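Local structure of assemblin (Human herpesvirus 3, 1VZV) at residues A[72-85]-A[93-105]. The protein probably cleaves the assembly protein of the procapsid as a serine protease active as a dimer, so that the capsid matures to its icosahedral shape. Residues are numbered along the deposited sequence; the frame is centred on the assembly and turned at random.
Sequences LHAVLFEAAHSNFF and SPLERALYLVTNY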
loop_
_atom_site.group_PDB
_atom_site.type_symbol
_atom_site.label_atom_id
_atom_site.label_comp_id
_atom_site.label_asym_id
_atom_site.label_seq_id
_atom_site.Cartn_x
_atom_site.Cartn_y
_atom_site.Cartn_z
ATOM N N LEU A 72 -12.659 5.130 10.473
ATOM C CA LEU A 72 -12.165 4.199 9.465
ATOM C C LEU A 72 -12.590 4.576 8.056
ATOM O O LEU A 72 -11.831 4.368 7.129
ATOM C CB LEU A 72 -12.590 2.778 9.800
ATOM C CG LEU A 72 -12.043 1.550 9.065
ATOM C CD1 LEU A 72 -13.070 1.041 8.067
ATOM C CD2 LEU A 72 -10.699 1.811 8.427
ATOM N N HIS A 73 -13.781 5.151 7.887
ATOM C CA HIS A 73 -14.247 5.560 6.554
ATOM C C HIS A 73 -13.720 6.943 6.185
ATOM O O HIS A 73 -13.433 7.220 5.018
ATOM C CB HIS A 73 -15.764 5.621 6.462
ATOM C CG HIS A 73 -16.456 4.345 6.805
ATOM N ND1 HIS A 73 -17.778 4.115 6.480
ATOM C CD2 HIS A 73 -16.052 3.274 7.529
ATOM C CE1 HIS A 73 -18.163 2.963 7.002
ATOM N NE2 HIS A 73 -17.135 2.434 7.643
ATOM N N ALA A 74 -13.622 7.822 7.168
ATOM C CA ALA A 74 -13.161 9.164 6.899
ATOM C C ALA A 74 -11.734 9.257 6.372
ATOM O O ALA A 74 -11.516 9.920 5.365
ATOM C CB ALA A 74 -13.326 10.022 8.119
ATOM N N VAL A 75 -10.782 8.561 7.008
ATOM C CA VAL A 75 -9.358 8.611 6.601
ATOM C C VAL A 75 -9.055 8.015 5.213
ATOM O O VAL A 75 -8.185 8.510 4.482
ATOM C CB VAL A 75 -8.353 8.029 7.711
ATOM C CG1 VAL A 75 -9.031 7.906 9.060
ATOM C CG2 VAL A 75 -7.702 6.708 7.278
ATOM N N LEU A 76 -9.794 6.960 4.880
ATOM C CA LEU A 76 -9.697 6.245 3.622
ATOM C C LEU A 76 -10.266 7.158 2.538
ATOM O O LEU A 76 -9.618 7.444 1.548
ATOM C CB LEU A 76 -10.507 4.952 3.748
ATOM C CG LEU A 76 -9.870 3.593 3.456
ATOM C CD1 LEU A 76 -8.417 3.608 3.765
ATOM C CD2 LEU A 76 -10.564 2.509 4.255
ATOM N N PHE A 77 -11.472 7.655 2.757
ATOM C CA PHE A 77 -12.116 8.560 1.814
ATOM C C PHE A 77 -11.179 9.722 1.459
ATOM O O PHE A 77 -11.120 10.190 0.317
ATOM C CB PHE A 77 -13.387 9.114 2.443
ATOM C CG PHE A 77 -14.622 8.341 2.113
ATOM C CD1 PHE A 77 -14.637 7.434 1.062
ATOM C CD2 PHE A 77 -15.791 8.559 2.828
ATOM C CE1 PHE A 77 -15.801 6.757 0.730
ATOM C CE2 PHE A 77 -16.952 7.894 2.504
ATOM C CZ PHE A 77 -16.963 6.990 1.453
ATOM N N GLU A 78 -10.497 10.222 2.476
ATOM C CA GLU A 78 -9.561 11.292 2.304
ATOM C C GLU A 78 -8.445 10.783 1.420
ATOM O O GLU A 78 -8.126 11.428 0.444
ATOM C CB GLU A 78 -9.014 11.685 3.653
ATOM C CG GLU A 78 -8.148 12.912 3.667
ATOM C CD GLU A 78 -7.720 13.290 5.094
ATOM O OE1 GLU A 78 -7.360 12.366 5.888
ATOM O OE2 GLU A 78 -7.753 14.509 5.417
ATOM N N ALA A 79 -7.891 9.603 1.722
ATOM C CA ALA A 79 -6.766 9.004 0.948
ATOM C C ALA A 79 -7.009 8.779 -0.556
ATOM O O ALA A 79 -6.088 8.941 -1.377
ATOM C CB ALA A 79 -6.286 7.677 1.600
ATOM N N ALA A 80 -8.228 8.361 -0.901
ATOM C CA ALA A 80 -8.592 8.108 -2.284
ATOM C C ALA A 80 -8.466 9.408 -3.084
ATOM O O ALA A 80 -8.783 10.487 -2.588
ATOM C CB ALA A 80 -9.985 7.583 -2.343
ATOM N N HIS A 81 -7.968 9.315 -4.309
ATOM C CA HIS A 81 -7.788 10.495 -5.149
ATOM C C HIS A 81 -9.152 11.025 -5.541
ATOM O O HIS A 81 -10.143 10.271 -5.548
ATOM C CB HIS A 81 -7.051 10.136 -6.449
ATOM C CG HIS A 81 -5.561 10.057 -6.325
ATOM N ND1 HIS A 81 -4.773 9.423 -7.264
ATOM C CD2 HIS A 81 -4.709 10.562 -5.401
ATOM C CE1 HIS A 81 -3.502 9.545 -6.924
ATOM N NE2 HIS A 81 -3.437 10.231 -5.796
ATOM N N SER A 82 -9.165 12.284 -5.993
ATOM C CA SER A 82 -10.394 12.947 -6.466
ATOM C C SER A 82 -11.168 12.114 -7.506
ATOM O O SER A 82 -12.326 12.427 -7.822
ATOM C CB SER A 82 -10.078 14.321 -7.096
ATOM O OG SER A 82 -10.319 15.404 -6.197
ATOM N N ASN A 83 -10.524 11.106 -8.091
ATOM C CA ASN A 83 -11.230 10.308 -9.062
ATOM C C ASN A 83 -11.322 8.808 -8.849
ATOM O O ASN A 83 -11.527 8.008 -9.778
ATOM C CB ASN A 83 -10.844 10.713 -10.466
ATOM C CG ASN A 83 -11.381 12.082 -10.812
ATOM O OD1 ASN A 83 -10.817 13.107 -10.381
ATOM N ND2 ASN A 83 -12.529 12.116 -11.507
ATOM N N PHE A 84 -11.147 8.407 -7.604
ATOM C CA PHE A 84 -11.349 7.017 -7.313
ATOM C C PHE A 84 -12.883 7.082 -7.410
ATOM O O PHE A 84 -13.513 7.965 -6.802
ATOM C CB PHE A 84 -10.886 6.707 -5.887
ATOM C CG PHE A 84 -10.714 5.248 -5.625
ATOM C CD1 PHE A 84 -11.806 4.461 -5.294
ATOM C CD2 PHE A 84 -9.472 4.648 -5.776
ATOM C CE1 PHE A 84 -11.666 3.107 -5.126
ATOM C CE2 PHE A 84 -9.323 3.294 -5.610
ATOM C CZ PHE A 84 -10.424 2.517 -5.285
ATOM N N PHE A 85 -13.465 6.251 -8.260
ATOM C CA PHE A 85 -14.925 6.227 -8.471
ATOM C C PHE A 85 -15.247 7.243 -9.554
ATOM O O PHE A 85 -14.942 8.422 -9.403
ATOM C CB PHE A 85 -15.750 6.602 -7.220
ATOM C CG PHE A 85 -15.567 5.678 -6.051
ATOM C CD1 PHE A 85 -15.936 4.348 -6.132
ATOM C CD2 PHE A 85 -15.021 6.143 -4.864
ATOM C CE1 PHE A 85 -15.760 3.504 -5.047
ATOM C CE2 PHE A 85 -14.841 5.309 -3.775
ATOM C CZ PHE A 85 -15.208 3.996 -3.863
ATOM N N SER A 93 -23.529 5.286 -5.669
ATOM C CA SER A 93 -22.963 4.825 -4.393
ATOM C C SER A 93 -22.943 5.925 -3.313
ATOM O O SER A 93 -22.733 7.083 -3.641
ATOM C CB SER A 93 -21.569 4.207 -4.636
ATOM O OG SER A 93 -21.629 3.065 -5.491
ATOM N N PRO A 94 -23.233 5.573 -2.027
ATOM C CA PRO A 94 -23.298 6.408 -0.806
ATOM C C PRO A 94 -22.360 6.242 0.420
ATOM O O PRO A 94 -21.951 7.240 1.019
ATOM C CB PRO A 94 -24.725 6.154 -0.360
ATOM C CG PRO A 94 -24.856 4.654 -0.569
ATOM C CD PRO A 94 -24.114 4.399 -1.878
ATOM N N LEU A 95 -22.308 4.993 0.916
ATOM C CA LEU A 95 -21.542 4.445 2.064
ATOM C C LEU A 95 -20.999 3.131 1.486
ATOM O O LEU A 95 -20.188 2.435 2.097
ATOM C CB LEU A 95 -22.498 4.071 3.215
ATOM C CG LEU A 95 -22.300 2.776 4.040
ATOM C CD1 LEU A 95 -21.649 3.123 5.327
ATOM C CD2 LEU A 95 -23.582 2.055 4.370
ATOM N N GLU A 96 -21.524 2.760 0.317
ATOM C CA GLU A 96 -21.105 1.571 -0.418
ATOM C C GLU A 96 -19.736 1.910 -0.978
ATOM O O GLU A 96 -19.025 1.051 -1.483
ATOM C CB GLU A 96 -22.086 1.300 -1.548
ATOM C CG GLU A 96 -23.514 1.263 -1.056
ATOM C CD GLU A 96 -24.506 1.101 -2.163
ATOM O OE1 GLU A 96 -24.348 1.789 -3.195
ATOM O OE2 GLU A 96 -25.442 0.286 -1.991
ATOM N N ARG A 97 -19.411 3.195 -0.931
ATOM C CA ARG A 97 -18.135 3.677 -1.363
ATOM C C ARG A 97 -17.127 3.435 -0.241
ATOM O O ARG A 97 -15.941 3.264 -0.502
ATOM C CB ARG A 97 -18.236 5.144 -1.730
ATOM C CG ARG A 97 -19.065 5.346 -2.976
ATOM C CD ARG A 97 -18.647 6.573 -3.745
ATOM N NE ARG A 97 -19.485 7.712 -3.423
ATOM C CZ ARG A 97 -20.246 8.348 -4.313
ATOM N NH1 ARG A 97 -20.231 7.960 -5.589
ATOM N NH2 ARG A 97 -21.005 9.387 -3.934
ATOM N N ALA A 98 -17.595 3.370 1.004
ATOM C CA ALA A 98 -16.707 3.106 2.134
ATOM C C ALA A 98 -16.405 1.664 1.977
ATOM O O ALA A 98 -15.263 1.268 1.901
ATOM C CB ALA A 98 -17.422 3.310 3.460
ATOM N N LEU A 99 -17.474 0.895 1.858
ATOM C CA LEU A 99 -17.395 -0.541 1.699
ATOM C C LEU A 99 -16.497 -0.966 0.553
ATOM O O LEU A 99 -15.801 -1.949 0.666
ATOM C CB LEU A 99 -18.794 -1.113 1.505
ATOM C CG LEU A 99 -19.008 -2.613 1.663
ATOM C CD1 LEU A 99 -18.622 -3.057 3.040
ATOM C CD2 LEU A 99 -20.452 -2.896 1.444
ATOM N N TYR A 100 -16.513 -0.234 -0.552
ATOM C CA TYR A 100 -15.676 -0.549 -1.718
ATOM C C TYR A 100 -14.195 -0.386 -1.427
ATOM O O TYR A 100 -13.379 -1.133 -1.965
ATOM C CB TYR A 100 -16.041 0.337 -2.921
ATOM C CG TYR A 100 -15.157 0.099 -4.111
ATOM C CD1 TYR A 100 -13.948 0.762 -4.242
ATOM C CD2 TYR A 100 -15.501 -0.834 -5.073
ATOM C CE1 TYR A 100 -13.100 0.499 -5.299
ATOM C CE2 TYR A 100 -14.663 -1.108 -6.139
ATOM C CZ TYR A 100 -13.459 -0.437 -6.246
ATOM O OH TYR A 100 -12.613 -0.703 -7.302
ATOM N N LEU A 101 -13.862 0.665 -0.669
ATOM C CA LEU A 101 -12.494 0.993 -0.260
ATOM C C LEU A 101 -11.938 -0.017 0.749
ATOM O O LEU A 101 -10.836 -0.528 0.580
ATOM C CB LEU A 101 -12.457 2.383 0.383
ATOM C CG LEU A 101 -12.119 3.664 -0.371
ATOM C CD1 LEU A 101 -11.008 3.401 -1.357
ATOM C CD2 LEU A 101 -13.308 4.196 -1.066
ATOM N N VAL A 102 -12.710 -0.282 1.802
ATOM C CA VAL A 102 -12.319 -1.199 2.868
ATOM C C VAL A 102 -12.184 -2.642 2.425
ATOM O O VAL A 102 -11.346 -3.371 2.966
ATOM C CB VAL A 102 -13.260 -1.121 4.095
ATOM C CG1 VAL A 102 -14.634 -1.503 3.717
ATOM C CG2 VAL A 102 -12.785 -2.033 5.183
ATOM N N THR A 103 -12.989 -3.058 1.449
ATOM C CA THR A 103 -12.910 -4.426 0.970
ATOM C C THR A 103 -11.637 -4.612 0.186
ATOM O O THR A 103 -10.954 -5.586 0.399
ATOM C CB THR A 103 -14.124 -4.861 0.115
ATOM O OG1 THR A 103 -15.301 -4.855 0.914
ATOM C CG2 THR A 103 -13.957 -6.264 -0.363
ATOM N N ASN A 104 -11.268 -3.661 -0.660
ATOM C CA ASN A 104 -10.054 -3.833 -1.445
ATOM C C ASN A 104 -8.732 -3.571 -0.714
ATOM O O ASN A 104 -7.702 -4.162 -1.057
ATOM C CB ASN A 104 -10.129 -3.036 -2.744
ATOM C CG ASN A 104 -11.004 -3.701 -3.791
ATOM O OD1 ASN A 104 -10.525 -4.442 -4.644
ATOM N ND2 ASN A 104 -12.286 -3.418 -3.743
ATOM N N TYR A 105 -8.756 -2.701 0.294
ATOM C CA TYR A 105 -7.551 -2.389 1.078
ATOM C C TYR A 105 -7.250 -3.486 2.107
ATOM O O TYR A 105 -6.122 -3.938 2.204
ATOM C CB TYR A 105 -7.703 -1.044 1.809
ATOM C CG TYR A 105 -6.383 -0.401 2.200
ATOM C CD1 TYR A 105 -5.745 -0.719 3.391
ATOM C CD2 TYR A 105 -5.731 0.458 1.322
ATOM C CE1 TYR A 105 -4.491 -0.209 3.685
ATOM C CE2 TYR A 105 -4.488 0.964 1.608
ATOM C CZ TYR A 105 -3.871 0.622 2.782
ATOM O OH TYR A 105 -2.611 1.090 3.003
#
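F85 sits between R97 and F84: the CD methylene of R97 lies over the centre of one face, 3.9 Å from the ring centroid, and CD1 of F84 lies above the opposite face near the rim. The R97 chain, bent at chi3, passes the ring obliquely and presents aliphatic carbon to it, a CH-pi contact. The same ring turns its edge to the face of Y100 in an offset edge-to-face pair, centroids 5.1 Å apart and planes at 66°. Y100 has CG anti to its backbone N (chi1 177°), which carries its ring out to F84 as well; the rims of these two meet, though their exact spacing is doubtful. L101 divides its methyls among the phenylalanines, CD1 over one face of F84, 4.2 Å from the centroid, and CD2, whose place is less sure, near the edges of F85 and F77. Nearer the helix crossing, CB of L101 meets CG of L76 at 4.2 Å, while the F77 side chain crosses that of R97 at about a right angle, CE1 meeting CB at 3.8 Å. The H73 ring takes the CB of A98 obliquely and CD1 of L95 at its edge, CE1 to CD1 being 3.9 Å. Y100 and F84 also pack on L201 and M200 of the second subunit, and E78 forms a salt bridge with its K190. Helices 72-79 and 96-105 cross nearly perpendicularly, axes 9.9 Å apart at 82°, and the F84-F85-Y100 aromatic cluster ties the loop after the first helix to the second, at the dimer interface of this assemblin (family S21) protease domain, whose dimer is the active species.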